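Local coordinates for protein beta-galactosidase/beta-glucuronidase (Faecalibacterium prausnitzii L2-6, PDB 6MVF) that binds flavin mononucleotide and, as a glycosyl hydrolase family 2 beta-glucuronidase, probably hydrolyses beta-glucuronides, at residues 34-40 and 69-75; 50-54 and 308-312; 56-61 and 305-309. One frame throughout, in Å; residues are numbered along the deposited sequence.

The three contacts run from the N-terminal sugar-binding domain to the TIM barrel domain. Contact 1 lies within the sugar-binding domain and pairs two strands. Contacts 2 and 3 join the loop after strand 46-48 to the loop before helix 314-327. Contacts 1 and 2 have centres about 14 Å apart and touch through Tyr-73 and His-52, with Leu-36 also packing on His-52. Contacts 2 and 3 are closer, centres about 9 Å apart, and share Lys-308 and Gly-309. Contacts 1 and 3 do not touch; their nearest atoms are about 8 Å apart. All three lie away from the flavin mononucleotide pocket formed by residues such as Asp-174, Tyr-177 and Lys-379.

Contact 1 of 3, residues 34-40 and 69-75; sequences WTLRFPK and TTGVYSR
Arg-75 lays its aliphatic stem over one face of the Trp-34 indole. Arg-75 CG lies 3.5 Å from the centroid of the Trp-34 six-membered ring, a CH-pi contact almost on the ring normal. Arg-75 CG sits between its own backbone N and carbonyl carbon (chi1 75°), which brings the stem over the ring, while the guanidinium plane stands 73° from it. Trp-34 NE1 donates to Leu-30 O. Tyr-73 CB meets Trp-34 CE3 at 3.5 Å. Next along, Leu-36 CD1 is centred over the Tyr-73 ring, 3.8 Å from its centroid. Tyr-73 OH hydrogen-bonds His-52 ND1. A serine at Trp-34 would probably leave a gap beneath the Arg-75 stem and beside Tyr-73, and Leu-30 O without its indole donor.

These are neighbouring antiparallel strands of a six-stranded sheet in the sugar-binding domain, consistent with the beta-sandwich of this family. Two backbone bonds join Thr-35 with Ser-74, and two join Arg-37 with Val-72. The side with Trp-34, Leu-36 and Tyr-73 is buried and closely packed. The other face, bearing Thr-35, Arg-37, Val-72 and Ser-74, is looser. Arg-37 is exposed and extended, its NH1 3.6 Å from Ser-74 OG, which lies at the guanidinium edge. Beyond the strands, Lys-40 NZ makes a weak 3.3 Å bond to Thr-69 OG1, whose stronger partner is Glu-42. A water links Lys-40 N, Thr-69 OG1 and Thr-70 O.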
loop_
_atom_site.group_PDB
_atom_site.type_symbol
_atom_site.label_atom_id
_atom_site.label_comp_id
_atom_site.label_asym_id
_atom_site.label_seq_id
_atom_site.Cartn_x
_atom_site.Cartn_y
_atom_site.Cartn_z
ATOM N N TRP A 34 -0.966 27.724 1.427
ATOM C CA TRP A 34 -1.626 28.860 2.042
ATOM C C TRP A 34 -0.597 29.770 2.691
ATOM O O TRP A 34 0.418 29.311 3.230
ATOM C CB TRP A 34 -2.650 28.419 3.105
ATOM C CG TRP A 34 -3.792 27.621 2.574
ATOM C CD1 TRP A 34 -3.812 26.273 2.329
ATOM C CD2 TRP A 34 -5.094 28.110 2.225
ATOM N NE1 TRP A 34 -5.044 25.899 1.855
ATOM C CE2 TRP A 34 -5.851 27.005 1.784
ATOM C CE3 TRP A 34 -5.696 29.370 2.256
ATOM C CZ2 TRP A 34 -7.178 27.125 1.375
ATOM C CZ3 TRP A 34 -7.016 29.490 1.844
ATOM C CH2 TRP A 34 -7.742 28.375 1.411
ATOM N N THR A 35 -0.880 31.065 2.651
ATOM C CA THR A 35 -0.193 32.034 3.483
ATOM C C THR A 35 -1.162 32.550 4.527
ATOM O O THR A 35 -2.292 32.927 4.195
ATOM C CB THR A 35 0.351 33.185 2.646
ATOM O OG1 THR A 35 1.134 32.632 1.597
ATOM C CG2 THR A 35 1.236 34.083 3.493
ATOM N N LEU A 36 -0.728 32.535 5.782
ATOM C CA LEU A 36 -1.489 33.088 6.894
ATOM C C LEU A 36 -0.886 34.430 7.282
ATOM O O LEU A 36 0.280 34.490 7.685
ATOM C CB LEU A 36 -1.470 32.142 8.090
ATOM C CG LEU A 36 -2.199 32.657 9.322
ATOM C CD1 LEU A 36 -3.644 32.938 8.977
ATOM C CD2 LEU A 36 -2.107 31.649 10.425
ATOM N N ARG A 37 -1.668 35.496 7.146
ATOM C CA ARG A 37 -1.291 36.819 7.628
ATOM C C ARG A 37 -2.167 37.203 8.814
ATOM O O ARG A 37 -3.265 36.665 9.008
ATOM C CB ARG A 37 -1.413 37.886 6.532
ATOM C CG ARG A 37 -0.498 37.669 5.361
ATOM C CD ARG A 37 -0.775 38.672 4.270
ATOM N NE ARG A 37 0.145 38.501 3.156
ATOM C CZ ARG A 37 -0.165 37.885 2.025
ATOM N NH1 ARG A 37 -1.378 37.390 1.863
ATOM N NH2 ARG A 37 0.735 37.758 1.057
ATOM N N PHE A 38 -1.659 38.141 9.610
ATOM C CA PHE A 38 -2.380 38.684 10.763
ATOM C C PHE A 38 -2.474 40.193 10.604
ATOM O O PHE A 38 -1.482 40.907 10.832
ATOM C CB PHE A 38 -1.682 38.312 12.070
ATOM C CG PHE A 38 -1.823 36.857 12.436
ATOM C CD1 PHE A 38 -0.890 35.926 12.011
ATOM C CD2 PHE A 38 -2.900 36.416 13.193
ATOM C CE1 PHE A 38 -1.022 34.576 12.338
ATOM C CE2 PHE A 38 -3.037 35.068 13.523
ATOM C CZ PHE A 38 -2.095 34.151 13.085
ATOM N N PRO A 39 -3.639 40.724 10.216
ATOM C CA PRO A 39 -3.736 42.167 9.924
ATOM C C PRO A 39 -3.358 43.075 11.087
ATOM O O PRO A 39 -2.838 44.166 10.843
ATOM C CB PRO A 39 -5.209 42.347 9.532
ATOM C CG PRO A 39 -5.650 41.014 9.094
ATOM C CD PRO A 39 -4.900 40.019 9.946
ATOM N N LYS A 40 -3.606 42.676 12.332
ATOM C CA LYS A 40 -3.197 43.465 13.489
ATOM C C LYS A 40 -1.746 43.198 13.900
ATOM O O LYS A 40 -1.345 43.595 15.002
ATOM C CB LYS A 40 -4.141 43.209 14.673
ATOM C CG LYS A 40 -5.550 43.775 14.515
ATOM C CD LYS A 40 -6.598 42.972 15.311
ATOM C CE LYS A 40 -6.425 43.087 16.835
ATOM N NZ LYS A 40 -7.076 41.963 17.649
ATOM N N THR A 69 -7.906 36.553 17.724
ATOM C CA THR A 69 -7.754 37.620 16.736
ATOM C C THR A 69 -8.257 37.185 15.366
ATOM O O THR A 69 -8.860 36.118 15.221
ATOM C CB THR A 69 -6.293 38.050 16.603
ATOM O OG1 THR A 69 -6.215 39.274 15.859
ATOM C CG2 THR A 69 -5.458 36.953 15.894
ATOM N N THR A 70 -7.971 37.977 14.346
ATOM C CA THR A 70 -8.309 37.623 12.977
ATOM C C THR A 70 -7.051 37.221 12.215
ATOM O O THR A 70 -6.088 37.995 12.137
ATOM C CB THR A 70 -9.024 38.778 12.289
ATOM O OG1 THR A 70 -10.152 39.160 13.099
ATOM C CG2 THR A 70 -9.479 38.344 10.881
ATOM N N GLY A 71 -7.060 36.001 11.684
ATOM C CA GLY A 71 -6.050 35.526 10.750
ATOM C C GLY A 71 -6.669 35.365 9.372
ATOM O O GLY A 71 -7.778 34.842 9.238
ATOM N N VAL A 72 -5.953 35.841 8.357
ATOM C CA VAL A 72 -6.378 35.759 6.965
ATOM C C VAL A 72 -5.539 34.691 6.284
ATOM O O VAL A 72 -4.303 34.786 6.249
ATOM C CB VAL A 72 -6.234 37.108 6.243
ATOM C CG1 VAL A 72 -6.655 36.987 4.778
ATOM C CG2 VAL A 72 -7.076 38.133 6.932
ATOM N N TYR A 73 -6.212 33.669 5.766
ATOM C CA TYR A 73 -5.599 32.640 4.937
ATOM C C TYR A 73 -5.854 33.000 3.483
ATOM O O TYR A 73 -6.929 33.501 3.144
ATOM C CB TYR A 73 -6.185 31.236 5.219
ATOM C CG TYR A 73 -5.996 30.650 6.627
ATOM C CD1 TYR A 73 -6.877 30.951 7.667
ATOM C CD2 TYR A 73 -4.964 29.757 6.889
ATOM C CE1 TYR A 73 -6.723 30.402 8.930
ATOM C CE2 TYR A 73 -4.795 29.203 8.146
ATOM C CZ TYR A 73 -5.676 29.529 9.171
ATOM O OH TYR A 73 -5.486 28.959 10.424
ATOM N N SER A 74 -4.880 32.728 2.619
ATOM C CA SER A 74 -5.109 32.933 1.197
ATOM C C SER A 74 -4.223 31.995 0.397
ATOM O O SER A 74 -3.115 31.652 0.820
ATOM C CB SER A 74 -4.859 34.387 0.771
ATOM O OG SER A 74 -3.478 34.669 0.777
ATOM N N ARG A 75 -4.734 31.585 -0.764
ATOM C CA ARG A 75 -4.009 30.730 -1.695
ATOM C C ARG A 75 -4.598 30.918 -3.083
ATOM O O ARG A 75 -5.624 31.577 -3.260
ATOM C CB ARG A 75 -4.072 29.256 -1.284
ATOM C CG ARG A 75 -5.401 28.586 -1.563
ATOM C CD ARG A 75 -5.224 27.079 -1.563
ATOM N NE ARG A 75 -5.009 26.584 -2.917
ATOM C CZ ARG A 75 -4.664 25.339 -3.221
ATOM N NH1 ARG A 75 -4.476 24.438 -2.276
ATOM N NH2 ARG A 75 -4.504 24.999 -4.483
HETATM O O HOH W 1 -4.176 39.812 13.468
#

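Contact 2 of 3, residues 50-54 and 308-312; sequences LPHTW and KGNAL
Pro-51 and Ala-311 bring the two loops together, their CA atoms 5.1 Å apart, with no hydrogen bond between 50-54 and 308-312. Each loop has a marked backbone shape. The peptide bond before Pro-51 is cis. Residues Lys-308 to Ala-311 form a type II' beta turn, closed by Ala-311 N donating to Lys-308 O at 3.0 Å. Gly-309 takes the positive-phi corner of this turn (phi 60°), and Ala-311 is then the centre of an inverse gamma turn.

The side chains meet by van der Waals contact. The Ala-311 methyl points at the 50-54 backbone. Its CB lies 3.9 Å from Pro-51 CB and also comes close to the peptide that follows Pro-51. Pro-51 CG approaches Leu-312 O.

Thr-53 fills the other half of the contact. Its CG2 lies between the backbone N and the carbonyl carbon, with OG1 anti to the N (chi1 173°), and this sets the methyl against the turn. Thr-53 CG2 is 4.0 Å from Gly-309 CA, where no side chain intervenes. The same methyl is 3.7 Å from Asn-310 OD1 and 4.1 Å from Ala-311 CB. The Asn-310 and Thr-53 side chains cross at a slant. Thr-53 OG1 is held from outside, by Gly-157 O and Asn-55 N.

The contact joins the sugar-binding domain to the TIM barrel domain. On one side, the Leu-50 and Trp-54 side chains pack on Tyr-73 of strand 70-78. On the other, Lys-308 NZ makes a salt bridge to Asp-316 of helix 314-327, the first helix after barrel strand 292-300.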
loop_
_atom_site.group_PDB
_atom_site.type_symbol
_atom_site.label_atom_id
_atom_site.label_comp_id
_atom_site.label_asym_id
_atom_site.label_seq_id
_atom_site.Cartn_x
_atom_site.Cartn_y
_atom_site.Cartn_z
ATOM N N LEU A 50 -3.067 23.172 5.541
ATOM C CA LEU A 50 -4.243 22.771 6.316
ATOM C C LEU A 50 -4.268 21.257 6.527
ATOM O O LEU A 50 -3.824 20.499 5.659
ATOM C CB LEU A 50 -5.525 23.189 5.609
ATOM C CG LEU A 50 -5.614 24.639 5.163
ATOM C CD1 LEU A 50 -7.020 24.911 4.632
ATOM C CD2 LEU A 50 -5.216 25.579 6.309
ATOM N N PRO A 51 -4.824 20.774 7.661
ATOM C CA PRO A 51 -5.456 21.457 8.804
ATOM C C PRO A 51 -4.545 22.356 9.593
ATOM O O PRO A 51 -3.397 22.003 9.821
ATOM C CB PRO A 51 -5.926 20.298 9.703
ATOM C CG PRO A 51 -5.238 19.093 9.190
ATOM C CD PRO A 51 -5.049 19.319 7.728
ATOM N N HIS A 52 -5.065 23.495 10.045
ATOM C CA HIS A 52 -4.211 24.462 10.710
ATOM C C HIS A 52 -4.964 25.243 11.773
ATOM O O HIS A 52 -6.128 25.617 11.599
ATOM C CB HIS A 52 -3.600 25.442 9.703
ATOM C CG HIS A 52 -2.731 26.469 10.347
ATOM N ND1 HIS A 52 -3.199 27.710 10.719
ATOM C CD2 HIS A 52 -1.435 26.416 10.744
ATOM C CE1 HIS A 52 -2.223 28.386 11.297
ATOM N NE2 HIS A 52 -1.142 27.625 11.325
ATOM N N THR A 53 -4.278 25.495 12.872
ATOM C CA THR A 53 -4.705 26.499 13.828
ATOM C C THR A 53 -3.486 27.288 14.264
ATOM O O THR A 53 -2.404 26.724 14.429
ATOM C CB THR A 53 -5.380 25.896 15.060
ATOM O OG1 THR A 53 -5.613 26.946 16.012
ATOM C CG2 THR A 53 -4.512 24.793 15.686
ATOM N N TRP A 54 -3.658 28.593 14.456
ATOM C CA TRP A 54 -2.560 29.380 15.010
ATOM C C TRP A 54 -2.427 29.208 16.528
ATOM O O TRP A 54 -1.463 29.712 17.106
ATOM C CB TRP A 54 -2.717 30.866 14.618
ATOM C CG TRP A 54 -3.967 31.553 15.137
ATOM C CD1 TRP A 54 -4.198 32.010 16.421
ATOM C CD2 TRP A 54 -5.151 31.862 14.385
ATOM N NE1 TRP A 54 -5.461 32.567 16.507
ATOM C CE2 TRP A 54 -6.065 32.490 15.277
ATOM C CE3 TRP A 54 -5.533 31.660 13.050
ATOM C CZ2 TRP A 54 -7.329 32.928 14.869
ATOM C CZ3 TRP A 54 -6.786 32.097 12.643
ATOM C CH2 TRP A 54 -7.672 32.724 13.553
ATOM N N LYS A 308 -0.689 20.073 18.565
ATOM C CA LYS A 308 -1.369 20.189 17.285
ATOM C C LYS A 308 -2.598 21.072 17.370
ATOM O O LYS A 308 -3.268 21.270 16.344
ATOM C CB LYS A 308 -1.812 18.816 16.767
ATOM C CG LYS A 308 -0.765 17.954 16.182
ATOM C CD LYS A 308 -1.424 16.651 15.824
ATOM C CE LYS A 308 -0.469 15.743 15.096
ATOM N NZ LYS A 308 -1.208 14.940 14.076
ATOM N N GLY A 309 -2.938 21.567 18.565
ATOM C CA GLY A 309 -4.232 22.208 18.756
ATOM C C GLY A 309 -5.341 21.230 18.444
ATOM O O GLY A 309 -5.260 20.043 18.783
ATOM N N ASN A 310 -6.373 21.716 17.749
ATOM C CA ASN A 310 -7.440 20.870 17.231
ATOM C C ASN A 310 -7.241 20.504 15.747
ATOM O O ASN A 310 -8.193 20.065 15.078
ATOM C CB ASN A 310 -8.792 21.549 17.445
ATOM C CG ASN A 310 -8.859 22.920 16.809
ATOM O OD1 ASN A 310 -7.909 23.366 16.161
ATOM N ND2 ASN A 310 -9.994 23.597 16.979
ATOM N N ALA A 311 -6.025 20.665 15.222
ATOM C CA ALA A 311 -5.772 20.426 13.801
ATOM C C ALA A 311 -5.278 18.982 13.606
ATOM O O ALA A 311 -4.106 18.690 13.361
ATOM C CB ALA A 311 -4.811 21.476 13.255
ATOM N N LEU A 312 -6.233 18.062 13.716
ATOM C CA LEU A 312 -5.963 16.635 13.742
ATOM C C LEU A 312 -6.139 16.025 12.357
ATOM O O LEU A 312 -6.918 16.505 11.533
ATOM C CB LEU A 312 -6.884 15.929 14.743
ATOM C CG LEU A 312 -6.403 15.772 16.201
ATOM C CD1 LEU A 312 -5.977 17.075 16.888
ATOM C CD2 LEU A 312 -7.457 15.081 17.036
#

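Contact 3 of 3, residues 56-61 and 305-309; sequences AVDGMD and KLYKG
Met-60 reaches across to the bend at Tyr-307. Both hydrogen bonds of the contact are weak. Tyr-307 N donates to Met-60 SD at 3.3 Å, nearly straight (166°). Gly-309 N makes a poorly aligned bond to Ala-56 O at 3.4 Å. Separately, Ala-56 O receives a CA-H contact from Tyr-307 CA at 3.3 Å.

The sulfur also makes a Met-aromatic contact. Met-60 SD lies 5.1 Å from the centroid of the Tyr-307 ring and approaches obliquely, 40° off the normal.

The rest is close packing. Met-60 CG lies 3.9 Å from Tyr-307 CD1. The Met-60 chain turns about its CG-SD bond (chi3 79°), which tucks CE into the turn, 3.4 Å from Lys-305 O and 3.5 Å from Gly-309 N. A classic beta bulge sets Lys-308 and Gly-309 together opposite Lys-305. Ala-56 CB rests on the peptide joining Lys-308 to Gly-309. Val-57 packs more loosely on the tyrosine ring.

The contact is also part of a subunit interface. Tyr-307 OH hydrogen-bonds Glu-265 of the second subunit, and Leu-84 of that subunit packs on the tyrosine. Within the chain, the contact joins the loop after strand 46-48, in the sugar-binding domain, to the loop before helix 314-327, in the TIM barrel domain. Met-60 O accepts from Arg-551 NE on strand 551-552, and Lys-305 NZ makes a salt bridge to Asp-316 and a hydrogen bond to Gln-319 of helix 314-327.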
loop_
_atom_site.group_PDB
_atom_site.type_symbol
_atom_site.label_atom_id
_atom_site.label_comp_id
_atom_site.label_asym_id
_atom_site.label_seq_id
_atom_site.Cartn_x
_atom_site.Cartn_y
_atom_site.Cartn_z
ATOM N N ALA A 56 -2.066 26.182 18.014
ATOM C CA ALA A 56 -1.646 24.797 18.225
ATOM C C ALA A 56 -0.683 24.661 19.390
ATOM O O ALA A 56 -0.640 23.613 20.038
ATOM C CB ALA A 56 -0.995 24.244 16.965
ATOM N N VAL A 57 0.115 25.684 19.662
ATOM C CA VAL A 57 1.038 25.668 20.787
ATOM C C VAL A 57 0.551 26.560 21.930
ATOM O O VAL A 57 0.425 26.099 23.065
ATOM C CB VAL A 57 2.468 26.042 20.341
ATOM C CG1 VAL A 57 3.416 26.066 21.527
ATOM C CG2 VAL A 57 2.932 25.047 19.295
ATOM N N ASP A 58 0.240 27.833 21.653
ATOM C CA ASP A 58 -0.066 28.706 22.789
ATOM C C ASP A 58 -1.405 28.355 23.439
ATOM O O ASP A 58 -1.625 28.702 24.606
ATOM C CB ASP A 58 0.007 30.193 22.388
ATOM C CG ASP A 58 -1.096 30.628 21.416
ATOM O OD1 ASP A 58 -1.864 29.772 20.918
ATOM O OD2 ASP A 58 -1.187 31.854 21.141
ATOM N N GLY A 59 -2.279 27.638 22.724
ATOM C CA GLY A 59 -3.538 27.148 23.257
ATOM C C GLY A 59 -3.394 26.042 24.288
ATOM O O GLY A 59 -4.404 25.646 24.887
ATOM N N MET A 60 -2.160 25.551 24.525
ATOM C CA MET A 60 -1.963 24.497 25.515
ATOM C C MET A 60 -0.574 24.468 26.163
ATOM O O MET A 60 -0.257 23.485 26.854
ATOM C CB MET A 60 -2.271 23.138 24.875
ATOM C CG MET A 60 -1.208 22.574 23.947
ATOM S SD MET A 60 -1.769 20.973 23.305
ATOM C CE MET A 60 -2.902 21.476 22.025
ATOM N N ASP A 61 0.259 25.497 26.006
ATOM C CA ASP A 61 1.585 25.447 26.613
ATOM C C ASP A 61 1.626 26.099 27.986
ATOM O O ASP A 61 2.666 26.041 28.656
ATOM C CB ASP A 61 2.637 26.088 25.700
ATOM C CG ASP A 61 2.325 27.536 25.376
ATOM O OD1 ASP A 61 1.260 28.024 25.819
ATOM O OD2 ASP A 61 3.145 28.191 24.684
ATOM N N LYS A 305 -4.822 17.548 20.397
ATOM C CA LYS A 305 -3.706 16.631 20.620
ATOM C C LYS A 305 -2.443 17.448 20.838
ATOM O O LYS A 305 -2.339 18.568 20.335
ATOM C CB LYS A 305 -3.534 15.684 19.437
ATOM C CG LYS A 305 -2.805 14.407 19.734
ATOM C CD LYS A 305 -2.900 13.473 18.510
ATOM C CE LYS A 305 -2.085 12.220 18.710
ATOM N NZ LYS A 305 -2.342 11.193 17.665
ATOM N N LEU A 306 -1.484 16.876 21.582
ATOM C CA LEU A 306 -0.298 17.592 22.054
ATOM C C LEU A 306 0.396 18.416 20.974
ATOM O O LEU A 306 0.990 17.860 20.045
ATOM C CB LEU A 306 0.718 16.628 22.665
ATOM C CG LEU A 306 1.920 17.331 23.325
ATOM C CD1 LEU A 306 1.479 18.140 24.522
ATOM C CD2 LEU A 306 2.996 16.352 23.749
ATOM N N TYR A 307 0.324 19.747 21.119
ATOM C CA TYR A 307 0.926 20.769 20.252
ATOM C C TYR A 307 0.463 20.676 18.806
ATOM O O TYR A 307 1.124 21.189 17.905
ATOM C CB TYR A 307 2.458 20.759 20.343
ATOM C CG TYR A 307 2.909 20.950 21.769
ATOM C CD1 TYR A 307 2.361 21.954 22.554
ATOM C CD2 TYR A 307 3.829 20.085 22.354
ATOM C CE1 TYR A 307 2.741 22.117 23.866
ATOM C CE2 TYR A 307 4.225 20.238 23.656
ATOM C CZ TYR A 307 3.673 21.254 24.420
ATOM O OH TYR A 307 4.061 21.409 25.744
ATOM N N LYS A 308 -0.689 20.073 18.565
ATOM C CA LYS A 308 -1.369 20.189 17.285
ATOM C C LYS A 308 -2.598 21.072 17.370
ATOM O O LYS A 308 -3.268 21.270 16.344
ATOM C CB LYS A 308 -1.812 18.816 16.767
ATOM C CG LYS A 308 -0.765 17.954 16.182
ATOM C CD LYS A 308 -1.424 16.651 15.824
ATOM C CE LYS A 308 -0.469 15.743 15.096
ATOM N NZ LYS A 308 -1.208 14.940 14.076
ATOM N N GLY A 309 -2.938 21.567 18.565
ATOM C CA GLY A 309 -4.232 22.208 18.756
ATOM C C GLY A 309 -5.341 21.230 18.444
ATOM O O GLY A 309 -5.260 20.043 18.783
#